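Phosphorylated carbohydrates phosphatase TM_1254 (Thermotoga maritima msb8, PDB 3KBB) dephosphorylates phosphorylated sugars such as erythrose 4-phosphate, fructose 6-phosphate, 2-deoxyglucose 6-phosphate and mannose 6-phosphate with the aid of a divalent metal, preferably cobalt. Local coordinates at residues 90-95 with 210-215; 182-187 with 206-211. All blocks are in the same frame, centred on the assembly; numbering follows the deposited sequence.

Contact 1: residues 90-95 with 210-215; sequences REALEF and NVLKEV
Phe95 reaches across from helix 89-98 and lays one face of its ring over the CG methylene of Lys213. Lys213 CG stands 4.0 Å from the centroid of the Phe95 ring and 21° off its normal, a CH-pi contact displaced toward the CZ and CE1 rim. The ring extends to the neighbouring helix because chi1 of Phe95 (-178°) sets CG opposite the backbone N; its edge arrives near the main chain, where CE2 lies 3.7 Å from Leu212 O, close to the ring plane, while CD2 packs on Leu212 CB, also at 3.7 Å. The two helices run nearly parallel, their segment axes 22° apart and 9.9 Å from each other at closest approach. Both pack beside the parallel sheet of the Rossmann-like HAD core, and Leu212 also touches Phe163 of strand 160-164. Deeper in the interface, the CD1 branch of Leu212 rests on Ala92, 4.0 Å from its CB and 3.7 Å from its O; the small alanine side chain is buried there. Toward solvent the apolar packing gives way to charge. Lys213, extended beyond CG, carries its ammonium group away from the ring, toward Glu91, and one water bridges the helices. Its oxygen accepts from Lys213 NZ at 2.9 Å and donates to Glu91 OE2; those two charged atoms, 5.6 Å apart, are too far for direct contact.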
loop_
_atom_site.group_PDB
_atom_site.type_symbol
_atom_site.label_atom_id
_atom_site.label_comp_id
_atom_site.label_asym_id
_atom_site.label_seq_id
_atom_site.Cartn_x
_atom_site.Cartn_y
_atom_site.Cartn_z
ATOM N N ARG A 90 5.618 7.876 -10.930
ATOM C CA ARG A 90 6.513 9.028 -10.779
ATOM C C ARG A 90 6.030 10.229 -11.598
ATOM O O ARG A 90 6.003 11.354 -11.089
ATOM C CB ARG A 90 7.957 8.636 -11.083
ATOM C CG ARG A 90 8.969 9.719 -10.763
ATOM C CD ARG A 90 10.377 9.245 -11.078
ATOM N NE ARG A 90 10.729 8.066 -10.283
ATOM C CZ ARG A 90 11.269 8.140 -9.061
ATOM N NH1 ARG A 90 11.503 9.319 -8.492
ATOM N NH2 ARG A 90 11.545 7.030 -8.405
ATOM N N GLU A 91 5.582 9.989 -12.840
ATOM C CA GLU A 91 5.145 11.064 -13.747
ATOM C C GLU A 91 3.897 11.743 -13.171
ATOM O O GLU A 91 3.671 12.949 -13.334
ATOM C CB GLU A 91 4.841 10.477 -15.150
ATOM C CG GLU A 91 5.386 11.324 -16.313
ATOM C CD GLU A 91 5.051 10.783 -17.727
ATOM O OE1 GLU A 91 5.100 9.544 -17.937
ATOM O OE2 GLU A 91 4.772 11.624 -18.633
ATOM N N ALA A 92 3.062 10.940 -12.520
ATOM C CA ALA A 92 1.859 11.430 -11.890
ATOM C C ALA A 92 2.204 12.305 -10.701
ATOM O O ALA A 92 1.622 13.375 -10.550
ATOM C CB ALA A 92 0.994 10.266 -11.448
ATOM N N LEU A 93 3.154 11.866 -9.869
ATOM C CA LEU A 93 3.588 12.694 -8.725
ATOM C C LEU A 93 4.230 13.999 -9.214
ATOM O O LEU A 93 3.939 15.094 -8.694
ATOM C CB LEU A 93 4.566 11.929 -7.831
ATOM C CG LEU A 93 4.042 10.623 -7.206
ATOM C CD1 LEU A 93 5.160 9.996 -6.389
ATOM C CD2 LEU A 93 2.882 10.953 -6.332
ATOM N N GLU A 94 5.091 13.863 -10.220
ATOM C CA GLU A 94 5.700 15.055 -10.846
ATOM C C GLU A 94 4.631 16.019 -11.377
ATOM O O GLU A 94 4.738 17.235 -11.207
ATOM C CB GLU A 94 6.666 14.614 -11.943
ATOM C CG GLU A 94 7.955 14.035 -11.424
ATOM C CD GLU A 94 8.805 13.450 -12.529
ATOM O OE1 GLU A 94 8.278 13.268 -13.662
ATOM O OE2 GLU A 94 9.993 13.145 -12.265
ATOM N N PHE A 95 3.581 15.486 -12.002
ATOM C CA PHE A 95 2.527 16.333 -12.523
ATOM C C PHE A 95 1.796 17.134 -11.436
ATOM O O PHE A 95 1.567 18.348 -11.595
ATOM C CB PHE A 95 1.526 15.516 -13.391
ATOM C CG PHE A 95 0.437 16.357 -14.002
ATOM C CD1 PHE A 95 0.717 17.209 -15.083
ATOM C CD2 PHE A 95 -0.859 16.318 -13.495
ATOM C CE1 PHE A 95 -0.310 17.996 -15.637
ATOM C CE2 PHE A 95 -1.884 17.081 -14.030
ATOM C CZ PHE A 95 -1.593 17.944 -15.123
ATOM N N ASN A 210 -3.177 10.477 -16.669
ATOM C CA ASN A 210 -4.268 11.035 -17.455
ATOM C C ASN A 210 -5.508 11.419 -16.641
ATOM O O ASN A 210 -6.171 12.432 -16.933
ATOM C CB ASN A 210 -4.617 10.124 -18.650
ATOM C CG ASN A 210 -3.511 10.085 -19.701
ATOM O OD1 ASN A 210 -2.681 10.996 -19.799
ATOM N ND2 ASN A 210 -3.503 9.024 -20.499
ATOM N N VAL A 211 -5.812 10.660 -15.585
ATOM C CA VAL A 211 -6.839 11.131 -14.658
ATOM C C VAL A 211 -6.492 12.523 -14.104
ATOM O O VAL A 211 -7.338 13.412 -14.068
ATOM C CB VAL A 211 -7.086 10.139 -13.502
ATOM C CG1 VAL A 211 -8.016 10.778 -12.464
ATOM C CG2 VAL A 211 -7.700 8.861 -14.060
ATOM N N LEU A 212 -5.257 12.706 -13.654
ATOM C CA LEU A 212 -4.886 13.997 -13.060
ATOM C C LEU A 212 -4.980 15.121 -14.094
ATOM O O LEU A 212 -5.431 16.207 -13.762
ATOM C CB LEU A 212 -3.495 13.954 -12.428
ATOM C CG LEU A 212 -3.487 12.944 -11.264
ATOM C CD1 LEU A 212 -2.046 12.737 -10.809
ATOM C CD2 LEU A 212 -4.388 13.407 -10.157
ATOM N N LYS A 213 -4.559 14.838 -15.335
ATOM C CA LYS A 213 -4.622 15.856 -16.409
ATOM C C LYS A 213 -6.096 16.262 -16.655
ATOM O O LYS A 213 -6.417 17.426 -16.934
ATOM C CB LYS A 213 -3.936 15.324 -17.674
ATOM C CG LYS A 213 -2.441 15.211 -17.570
ATOM C CD LYS A 213 -1.851 14.756 -18.898
ATOM C CE LYS A 213 -0.346 14.951 -18.905
ATOM N NZ LYS A 213 0.219 14.447 -20.183
ATOM N N GLU A 214 -7.009 15.315 -16.475
ATOM C CA GLU A 214 -8.428 15.561 -16.626
ATOM C C GLU A 214 -8.993 16.411 -15.482
ATOM O O GLU A 214 -9.750 17.361 -15.732
ATOM C CB GLU A 214 -9.180 14.219 -16.720
ATOM C CG GLU A 214 -10.736 14.332 -16.812
ATOM C CD GLU A 214 -11.465 13.048 -16.353
ATOM O OE1 GLU A 214 -10.789 12.018 -16.061
ATOM O OE2 GLU A 214 -12.723 13.086 -16.276
ATOM N N VAL A 215 -8.630 16.092 -14.221
ATOM C CA VAL A 215 -9.323 16.683 -13.061
ATOM C C VAL A 215 -8.642 17.873 -12.353
ATOM O O VAL A 215 -9.309 18.619 -11.606
ATOM C CB VAL A 215 -9.724 15.597 -11.978
ATOM C CG1 VAL A 215 -10.550 14.502 -12.609
ATOM C CG2 VAL A 215 -8.501 15.017 -11.284
HETATM O O HOH W 1 2.978 13.619 -19.900
#

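Contact 2: residues 182-187 with 206-211; sequences YGVVHS and EEILNV
Tyr182 receives a methyl group of Val211 over one face of its ring, joining strand 181-184 to the C-terminal helix 208-215 in the Rossmann-like alpha/beta core of the HAD fold. The strand lies inside the parallel sheet, between strands 160-164 and 201-203, and the helix packs against this part of the sheet. The tight end of the contact belongs to Val211 CG1, which is 3.7 Å from the centroid of the Tyr182 ring and 22° off the normal, a CH-pi arrangement. It is shifted toward the phenolic end, so CZ is the nearest ring atom, at 3.5 Å, and the hydroxyl oxygen OH is also close, 3.7 Å from the same methyl. Val211 places this branch anti to its backbone N (chi1 172°), and the two side chains approach from opposite directions. Phe163 of strand 160-164 also meets the Tyr182 ring, with the planes at about 20°, and touches Val184, Ile208 and Val211 as well, binding the two halves of the contact into one apolar layer.

Packing is slacker toward the start of the helix, where the side chains of Val184 and Ile208 cross at about a right angle. Val184 lies about 7 Å, side chain to side chain, from Asp7, the probable nucleophile. Beyond Val184 the chain leaves the sheet for a loop, and His186 and Ser187 are exposed, their backbone N atoms held by Asp190 rather than by the helix. On the helix side Glu206 is exposed too, and Glu207 forms a salt bridge with Lys204. The one link across this half is Val184 CG2 to Ile208 CD1, 4.0 Å apart.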
loop_
_atom_site.group_PDB
_atom_site.type_symbol
_atom_site.label_atom_id
_atom_site.label_comp_id
_atom_site.label_asym_id
_atom_site.label_seq_id
_atom_site.Cartn_x
_atom_site.Cartn_y
_atom_site.Cartn_z
ATOM N N TYR A 182 -10.463 7.293 -6.519
ATOM C CA TYR A 182 -10.241 6.390 -7.641
ATOM C C TYR A 182 -9.724 5.076 -7.087
ATOM O O TYR A 182 -8.865 5.062 -6.186
ATOM C CB TYR A 182 -9.228 6.973 -8.626
ATOM C CG TYR A 182 -9.823 8.117 -9.423
ATOM C CD1 TYR A 182 -10.395 7.889 -10.686
ATOM C CD2 TYR A 182 -9.888 9.400 -8.889
ATOM C CE1 TYR A 182 -10.982 8.933 -11.396
ATOM C CE2 TYR A 182 -10.454 10.459 -9.583
ATOM C CZ TYR A 182 -11.027 10.225 -10.834
ATOM O OH TYR A 182 -11.599 11.246 -11.564
ATOM N N GLY A 183 -10.241 3.968 -7.602
ATOM C CA GLY A 183 -9.755 2.673 -7.185
ATOM C C GLY A 183 -8.667 2.191 -8.124
ATOM O O GLY A 183 -8.877 2.057 -9.331
ATOM N N VAL A 184 -7.496 1.906 -7.567
ATOM C CA VAL A 184 -6.331 1.498 -8.357
ATOM C C VAL A 184 -6.247 -0.015 -8.416
ATOM O O VAL A 184 -6.257 -0.672 -7.375
ATOM C CB VAL A 184 -5.001 2.085 -7.753
ATOM C CG1 VAL A 184 -3.798 1.579 -8.595
ATOM C CG2 VAL A 184 -5.083 3.592 -7.822
ATOM N N VAL A 185 -6.200 -0.564 -9.634
ATOM C CA VAL A 185 -6.317 -2.012 -9.802
ATOM C C VAL A 185 -5.120 -2.546 -10.549
ATOM O O VAL A 185 -4.396 -1.803 -11.202
ATOM C CB VAL A 185 -7.616 -2.367 -10.588
ATOM C CG1 VAL A 185 -8.833 -2.036 -9.782
ATOM C CG2 VAL A 185 -7.637 -1.651 -11.899
ATOM N N HIS A 186 -4.942 -3.863 -10.496
ATOM C CA HIS A 186 -3.715 -4.447 -10.980
ATOM C C HIS A 186 -3.838 -5.553 -11.992
ATOM O O HIS A 186 -2.817 -6.014 -12.512
ATOM C CB HIS A 186 -2.936 -4.939 -9.773
ATOM C CG HIS A 186 -2.707 -3.852 -8.779
ATOM N ND1 HIS A 186 -1.872 -2.783 -9.038
ATOM C CD2 HIS A 186 -3.252 -3.625 -7.561
ATOM C CE1 HIS A 186 -1.892 -1.955 -8.010
ATOM N NE2 HIS A 186 -2.729 -2.439 -7.103
ATOM N N SER A 187 -5.066 -5.952 -12.295
ATOM C CA SER A 187 -5.274 -7.152 -13.100
ATOM C C SER A 187 -6.412 -6.961 -14.074
ATOM O O SER A 187 -6.956 -5.864 -14.193
ATOM C CB SER A 187 -5.527 -8.352 -12.188
ATOM O OG SER A 187 -6.874 -8.375 -11.733
ATOM N N GLU A 206 -0.617 3.140 -14.323
ATOM C CA GLU A 206 -0.249 3.858 -15.560
ATOM C C GLU A 206 -1.290 4.843 -16.024
ATOM O O GLU A 206 -0.975 5.702 -16.822
ATOM C CB GLU A 206 -0.062 2.897 -16.757
ATOM C CG GLU A 206 0.698 1.660 -16.469
ATOM C CD GLU A 206 -0.219 0.561 -15.995
ATOM O OE1 GLU A 206 -0.919 -0.044 -16.843
ATOM O OE2 GLU A 206 -0.221 0.292 -14.784
ATOM N N GLU A 207 -2.542 4.689 -15.584
ATOM C CA GLU A 207 -3.622 5.576 -16.044
ATOM C C GLU A 207 -3.835 6.780 -15.126
ATOM O O GLU A 207 -4.643 7.660 -15.411
ATOM C CB GLU A 207 -4.939 4.796 -16.207
ATOM C CG GLU A 207 -4.930 3.824 -17.419
ATOM C CD GLU A 207 -5.911 2.646 -17.304
ATOM O OE1 GLU A 207 -6.784 2.615 -16.391
ATOM O OE2 GLU A 207 -5.784 1.717 -18.154
ATOM N N ILE A 208 -3.113 6.810 -14.010
ATOM C CA ILE A 208 -3.349 7.858 -12.999
ATOM C C ILE A 208 -2.985 9.239 -13.572
ATOM O O ILE A 208 -3.701 10.217 -13.367
ATOM C CB ILE A 208 -2.555 7.552 -11.726
ATOM C CG1 ILE A 208 -3.171 6.316 -11.010
ATOM C CG2 ILE A 208 -2.516 8.788 -10.796
ATOM C CD1 ILE A 208 -2.360 5.813 -9.792
ATOM N N LEU A 209 -1.886 9.296 -14.310
ATOM C CA LEU A 209 -1.467 10.570 -14.907
ATOM C C LEU A 209 -2.568 11.225 -15.746
ATOM O O LEU A 209 -2.887 12.378 -15.554
ATOM C CB LEU A 209 -0.179 10.374 -15.710
ATOM C CG LEU A 209 0.284 11.625 -16.486
ATOM C CD1 LEU A 209 0.576 12.836 -15.611
ATOM C CD2 LEU A 209 1.498 11.240 -17.247
ATOM N N ASN A 210 -3.177 10.477 -16.669
ATOM C CA ASN A 210 -4.268 11.035 -17.455
ATOM C C ASN A 210 -5.508 11.419 -16.641
ATOM O O ASN A 210 -6.171 12.432 -16.933
ATOM C CB ASN A 210 -4.617 10.124 -18.650
ATOM C CG ASN A 210 -3.511 10.085 -19.701
ATOM O OD1 ASN A 210 -2.681 10.996 -19.799
ATOM N ND2 ASN A 210 -3.503 9.024 -20.499
ATOM N N VAL A 211 -5.812 10.660 -15.585
ATOM C CA VAL A 211 -6.839 11.131 -14.658
ATOM C C VAL A 211 -6.492 12.523 -14.104
ATOM O O VAL A 211 -7.338 13.412 -14.068
ATOM C CB VAL A 211 -7.086 10.139 -13.502
ATOM C CG1 VAL A 211 -8.016 10.778 -12.464
ATOM C CG2 VAL A 211 -7.700 8.861 -14.060
#

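From the N terminus, the chain completes strand 3-7 and the helices from 19-29 to 64-82 before helix 89-98 supplies the first side of contact 1. That contact closes the longer loop, with strands 102-106, 129-131, 160-164, 181-184 and 201-203 all passed before helix 208-215 returns beside helix 89-98. Contact 2 is nested within this span: it closes the short excursion from strand 181-184 through helix 192-196 and strand 201-203. Both end on helix 208-215 and share Asn210 and Val211; contact 1 ties this helix to helix 89-98, contact 2 to the sheet. The contacts touch directly where Ala92 CB meets Ile208 CG2 and Val215 CG1 meets Tyr182 OH.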